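Local coordinates for PKS_KS domain-containing protein (Photorhabdus luminescens subsp. laumondii, PDB 6SMO) that probably acts as a 3-oxoacyl-[acyl-carrier-protein] synthase of polyketide assembly and holds a polyoxo-dodecanal chain in its pocket, at residues B[290-295]-B[309-314]; B[297-302]-B[426-431]. All blocks are in the same frame, centred on the assembly; numbering follows the deposited sequence.

Interaction 1 of 2, residues B[290-295]-B[309-314]; sequences ASVNNA and ARCIDM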
loop_
_atom_site.group_PDB
_atom_site.type_symbol
_atom_site.label_atom_id
_atom_site.label_comp_id
_atom_site.label_asym_id
_atom_site.label_seq_id
_atom_site.Cartn_x
_atom_site.Cartn_y
_atom_site.Cartn_z
ATOM N N ALA B 290 1.037 14.409 6.374
ATOM C CA ALA B 290 2.394 14.300 5.788
ATOM C C ALA B 290 2.838 12.834 5.809
ATOM O O ALA B 290 2.371 12.086 6.692
ATOM C CB ALA B 290 3.359 15.182 6.542
ATOM N N SER B 291 3.701 12.446 4.866
ATOM C CA SER B 291 4.249 11.073 4.724
ATOM C C SER B 291 5.660 11.133 4.129
ATOM O O SER B 291 5.880 11.938 3.203
ATOM C CB SER B 291 3.336 10.214 3.892
ATOM O OG SER B 291 3.729 8.850 3.956
ATOM N N VAL B 292 6.573 10.309 4.653
ATOM C CA VAL B 292 8.005 10.242 4.234
ATOM C C VAL B 292 8.425 8.773 4.126
ATOM O O VAL B 292 7.603 7.893 4.461
ATOM C CB VAL B 292 8.915 11.005 5.219
ATOM C CG1 VAL B 292 8.554 12.479 5.301
ATOM C CG2 VAL B 292 8.908 10.376 6.605
ATOM N N ASN B 293 9.661 8.535 3.677
ATOM C CA ASN B 293 10.323 7.204 3.661
ATOM C C ASN B 293 11.542 7.253 4.588
ATOM O O ASN B 293 12.131 8.343 4.736
ATOM C CB ASN B 293 10.723 6.776 2.245
ATOM C CG ASN B 293 9.561 6.743 1.278
ATOM O OD1 ASN B 293 8.479 6.264 1.613
ATOM N ND2 ASN B 293 9.774 7.242 0.071
ATOM N N ASN B 294 11.895 6.112 5.187
ATOM C CA ASN B 294 13.090 5.945 6.058
ATOM C C ASN B 294 14.357 5.973 5.197
ATOM O O ASN B 294 15.317 6.666 5.589
ATOM C CB ASN B 294 13.049 4.638 6.855
ATOM C CG ASN B 294 12.273 4.748 8.149
ATOM O OD1 ASN B 294 12.487 5.677 8.926
ATOM N ND2 ASN B 294 11.389 3.796 8.399
ATOM N N ALA B 295 14.345 5.237 4.079
ATOM C CA ALA B 295 15.521 4.936 3.228
ATOM C C ALA B 295 16.586 4.231 4.081
ATOM O O ALA B 295 17.782 4.558 3.933
ATOM C CB ALA B 295 16.046 6.201 2.592
ATOM N N ALA B 309 10.372 12.029 12.921
ATOM C CA ALA B 309 10.456 13.399 13.481
ATOM C C ALA B 309 10.223 14.433 12.372
ATOM O O ALA B 309 9.535 15.438 12.643
ATOM C CB ALA B 309 11.789 13.608 14.157
ATOM N N ARG B 310 10.774 14.195 11.176
ATOM C CA ARG B 310 10.625 15.089 9.994
ATOM C C ARG B 310 9.173 15.034 9.499
ATOM O O ARG B 310 8.658 16.088 9.080
ATOM C CB ARG B 310 11.604 14.707 8.879
ATOM C CG ARG B 310 11.954 15.862 7.951
ATOM C CD ARG B 310 12.948 15.506 6.861
ATOM N NE ARG B 310 12.301 15.202 5.588
ATOM C CZ ARG B 310 11.990 13.984 5.144
ATOM N NH1 ARG B 310 11.404 13.848 3.965
ATOM N NH2 ARG B 310 12.261 12.906 5.862
ATOM N N CYS B 311 8.547 13.853 9.553
ATOM C CA CYS B 311 7.142 13.602 9.123
ATOM C C CYS B 311 6.168 14.371 10.026
ATOM O O CYS B 311 5.207 14.954 9.487
ATOM C CB CYS B 311 6.813 12.114 9.149
ATOM S SG CYS B 311 5.308 11.697 8.230
ATOM N N ILE B 312 6.409 14.363 11.342
ATOM C CA ILE B 312 5.612 15.118 12.359
ATOM C C ILE B 312 5.728 16.618 12.054
ATOM O O ILE B 312 4.696 17.314 12.124
ATOM C CB ILE B 312 6.074 14.792 13.796
ATOM C CG1 ILE B 312 5.821 13.328 14.167
ATOM C CG2 ILE B 312 5.423 15.733 14.800
ATOM C CD1 ILE B 312 6.678 12.826 15.308
ATOM N N ASP B 313 6.942 17.082 11.737
ATOM C CA ASP B 313 7.264 18.511 11.472
ATOM C C ASP B 313 6.503 18.988 10.229
ATOM O O ASP B 313 5.941 20.100 10.277
ATOM C CB ASP B 313 8.774 18.716 11.309
ATOM C CG ASP B 313 9.200 20.174 11.347
ATOM O OD1 ASP B 313 8.875 20.852 12.341
ATOM O OD2 ASP B 313 9.848 20.619 10.378
ATOM N N MET B 314 6.487 18.180 9.162
ATOM C CA MET B 314 5.855 18.529 7.860
ATOM C C MET B 314 4.326 18.478 7.988
ATOM O O MET B 314 3.660 19.263 7.286
ATOM C CB MET B 314 6.312 17.586 6.742
ATOM C CG MET B 314 7.744 17.834 6.297
ATOM S SD MET B 314 8.036 17.402 4.564
ATOM C CE MET B 314 7.713 15.641 4.601
#

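Interaction 2 of 2, residues B[297-302]-B[426-431]; sequences HMTDLP and SGFSGI. With LKZ (3,5,7,9,11-pentakis(oxidanylidene)dodecanal), chain H.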
loop_
_atom_site.group_PDB
_atom_site.type_symbol
_atom_site.label_atom_id
_atom_site.label_comp_id
_atom_site.label_asym_id
_atom_site.label_seq_id
_atom_site.Cartn_x
_atom_site.Cartn_y
_atom_site.Cartn_z
ATOM N N HIS B 297 15.668 0.529 5.999
ATOM C CA HIS B 297 15.361 -0.924 5.890
ATOM C C HIS B 297 13.866 -1.117 5.608
ATOM O O HIS B 297 13.092 -0.166 5.844
ATOM C CB HIS B 297 15.802 -1.663 7.163
ATOM C CG HIS B 297 16.232 -3.073 6.925
ATOM N ND1 HIS B 297 17.518 -3.392 6.537
ATOM C CD2 HIS B 297 15.564 -4.242 7.020
ATOM C CE1 HIS B 297 17.622 -4.697 6.401
ATOM N NE2 HIS B 297 16.436 -5.244 6.692
ATOM N N MET B 298 13.496 -2.317 5.162
ATOM C CA MET B 298 12.097 -2.659 4.805
ATOM C C MET B 298 11.264 -2.942 6.058
ATOM O O MET B 298 10.120 -2.471 6.102
ATOM C CB MET B 298 12.059 -3.899 3.908
ATOM C CG MET B 298 12.601 -3.670 2.518
ATOM S SD MET B 298 11.494 -2.750 1.450
ATOM C CE MET B 298 10.092 -3.855 1.364
ATOM N N THR B 299 11.829 -3.651 7.038
ATOM C CA THR B 299 11.069 -4.039 8.255
ATOM C C THR B 299 11.651 -3.372 9.506
ATOM O O THR B 299 10.870 -2.938 10.361
ATOM C CB THR B 299 11.010 -5.566 8.379
ATOM O OG1 THR B 299 12.315 -6.088 8.601
ATOM C CG2 THR B 299 10.452 -6.225 7.142
ATOM N N ASP B 300 12.974 -3.287 9.589
ATOM C CA ASP B 300 13.674 -2.686 10.759
ATOM C C ASP B 300 13.470 -1.166 10.769
ATOM O O ASP B 300 13.405 -0.569 9.675
ATOM C CB ASP B 300 15.166 -3.030 10.753
ATOM C CG ASP B 300 15.467 -4.511 10.918
ATOM O OD1 ASP B 300 14.633 -5.221 11.519
ATOM O OD2 ASP B 300 16.536 -4.945 10.445
ATOM N N LEU B 301 13.380 -0.579 11.967
ATOM C CA LEU B 301 13.244 0.884 12.208
ATOM C C LEU B 301 14.451 1.373 13.006
ATOM O O LEU B 301 14.873 0.712 13.953
ATOM C CB LEU B 301 11.938 1.144 12.966
ATOM C CG LEU B 301 10.654 0.843 12.194
ATOM C CD1 LEU B 301 9.485 0.626 13.142
ATOM C CD2 LEU B 301 10.340 1.955 11.205
ATOM N N PRO B 302 15.041 2.540 12.659
ATOM C CA PRO B 302 16.214 3.052 13.370
ATOM C C PRO B 302 15.860 3.659 14.737
ATOM O O PRO B 302 14.731 4.081 14.917
ATOM C CB PRO B 302 16.756 4.121 12.410
ATOM C CG PRO B 302 15.518 4.642 11.712
ATOM C CD PRO B 302 14.612 3.435 11.572
ATOM N N SER B 426 3.312 3.758 11.180
ATOM C CA SER B 426 4.532 3.172 10.567
ATOM C C SER B 426 4.184 1.822 9.934
ATOM O O SER B 426 3.322 1.114 10.490
ATOM C CB SER B 426 5.637 3.032 11.582
ATOM O OG SER B 426 6.102 4.305 12.007
ATOM N N GLY B 427 4.839 1.498 8.825
ATOM C CA GLY B 427 4.642 0.217 8.132
ATOM C C GLY B 427 5.915 -0.208 7.429
ATOM O O GLY B 427 6.931 0.474 7.589
ATOM N N PHE B 428 5.833 -1.272 6.624
ATOM C CA PHE B 428 6.976 -1.804 5.839
ATOM C C PHE B 428 7.282 -0.871 4.665
ATOM O O PHE B 428 6.387 -0.125 4.270
ATOM C CB PHE B 428 6.753 -3.258 5.427
ATOM C CG PHE B 428 6.859 -4.241 6.560
ATOM C CD1 PHE B 428 7.370 -3.853 7.782
ATOM C CD2 PHE B 428 6.466 -5.554 6.400
ATOM C CE1 PHE B 428 7.474 -4.754 8.824
ATOM C CE2 PHE B 428 6.570 -6.455 7.442
ATOM C CZ PHE B 428 7.071 -6.053 8.651
ATOM N N SER B 429 8.498 -0.996 4.123
ATOM C CA SER B 429 9.122 -0.142 3.072
ATOM C C SER B 429 9.499 1.213 3.679
ATOM O O SER B 429 9.497 2.202 2.959
ATOM C CB SER B 429 8.361 -0.015 1.774
ATOM O OG SER B 429 7.636 -1.189 1.483
ATOM N N GLY B 430 9.752 1.226 4.986
ATOM C CA GLY B 430 10.173 2.429 5.723
ATOM C C GLY B 430 9.202 3.579 5.579
ATOM O O GLY B 430 9.660 4.711 5.414
ATOM N N ILE B 431 7.905 3.290 5.654
ATOM C CA ILE B 431 6.876 4.351 5.479
ATOM C C ILE B 431 6.422 4.930 6.823
ATOM O O ILE B 431 5.963 4.174 7.671
ATOM C CB ILE B 431 5.681 3.830 4.662
ATOM C CG1 ILE B 431 6.118 3.261 3.316
ATOM C CG2 ILE B 431 4.641 4.921 4.488
ATOM C CD1 ILE B 431 4.977 2.848 2.436
HETATM C C4 LKZ H . 2.298 -10.897 4.672
HETATM C C5 LKZ H . 2.401 -9.678 3.789
HETATM C C6 LKZ H . 1.467 -8.505 4.100
HETATM C C7 LKZ H . 2.291 -7.357 4.641
HETATM C C8 LKZ H . 1.616 -6.016 4.953
HETATM C C10 LKZ H . 3.594 -3.407 9.029
HETATM C C22 LKZ H . 1.449 -11.923 3.948
HETATM C C11 LKZ H . 2.197 -3.463 9.594
HETATM O O19 LKZ H . 1.920 -4.111 10.588
HETATM C C3 LKZ H . 3.389 -3.655 7.547
HETATM O O23 LKZ H . 3.834 -2.874 6.723
HETATM C C2 LKZ H . 2.495 -4.837 7.148
HETATM C C9 LKZ H . 2.660 -5.146 5.659
HETATM O O20 LKZ H . 3.647 -4.785 5.049
HETATM O O21 LKZ H . 3.468 -7.523 4.872
HETATM O O22 LKZ H . 3.186 -9.665 2.855
HETATM O O24 LKZ H . 1.939 -12.822 3.280
HETATM C C23 LKZ H . -0.051 -11.770 4.109
#

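Interaction 1 of 2, residues B[290-295]-B[309-314]
Ala290 and Val292 face Cys311 and Met314 where strand 290-293 runs nearly antiparallel to helix 309-314, the short axes approaching to 7.2 Å at 156° and the backbones coming closest at Ser291 and Cys311, whose CA atoms are 5.8 Å apart. No hydrogen bond crosses this interface, so van der Waals packing of side chains, partly against backbone, makes up the contact. Val292 is gripped through both branches. Its CG1 lies over one face of the Arg310 guanidinium, 3.4 Å from Arg310 NH1, and also meets the methyl CE of Met314; its CG2 packs on Cys311 CB at 3.7 Å. The chain of Met314 bends at chi3 (-63°), which carries CE back to the valine. The CB of Ala290 meets CB of Met314 at 3.8 Å, and Cys311 SG, anti to its backbone N (chi1 -164°), rests against the backbone of Ala290 and Ser291. Arg310 also packs on Asn94 of the neighbouring Ketoacyl_synth_N chain. Ser291 points away from the helix, its OG bonding to His432 O and to Lys153 of that neighbouring chain. The strand and helix are the first two elements of a beta-alpha-beta crossover from strand 284-293 through helix 306-319 to the parallel strand 326-330; strands 431-438 and 420-427 lie between the two, and Ile312 of the helix rests on both and on helix 337-350.

Interaction 2 of 2, residues B[297-302]-B[426-431]
Met298 and Thr299 form the close half of this contact, meeting Phe428 and Ser429. Ser429 N donates to a lone pair of Met298 O in the carbonyl plane, at 3.0 Å with an N-H...O angle of 144°, and Phe428 CA makes a CA-H...O contact with the same oxygen. The methyl CG2 of Thr299 sits over the centre of the Phe428 ring, 3.7 Å from the centroid and 11° off the normal, a CH-pi contact. C3 of the bound polyketide-like chain covers the opposite face, offset toward the rim. Met298, bent at chi2 and chi3, brings CE to 3.6 Å from Ser429 OG, whose hydrogen-bond partner is Ala136 O of the neighbouring Ketoacyl_synth_N chain. Segment 426-431 spans the turn between antiparallel strands 420-427 and 431-438, with Gly427 N bonded to Ile431 O. Its Gly-Phe-Ser-Gly sequence probably corresponds to the Gly-Phe-Gly-Gly loop beside the acyl pocket of beta-ketoacyl synthases; here Phe428 N bonds ligand O23 at 2.6 Å. The other side is looser. CB, the nearest side-chain atom of partly exposed His297, points away, 7.0 Å from Gly430 N, although His297 O approaches that nitrogen; Leu301, leaning on helix 337-350, brings CD1 no nearer than 4.8 Å, to Ser426 CB.

Along the chain the segments alternate: 290-295 and 297-302 follow one another, then 309-314, and only after more than a hundred residues 426-431. Interaction 1 packs the end of strand 284-293 against helix 306-319, and interaction 2 sets the loop between these two elements against the turn of the adjacent strands 420-427 and 431-438. Their centres are about 12 Å apart, and both contacts reach the same mixed sheet; they meet directly, with Asn294 N 2.6 Å from Gly430 O, a probable hydrogen bond. Thus the helix-covered strand leads within a few residues into the loop beside Phe428, linking the sheet to the ligand pocket, while residues of both contacts also touch the neighbouring Ketoacyl_synth_N chain.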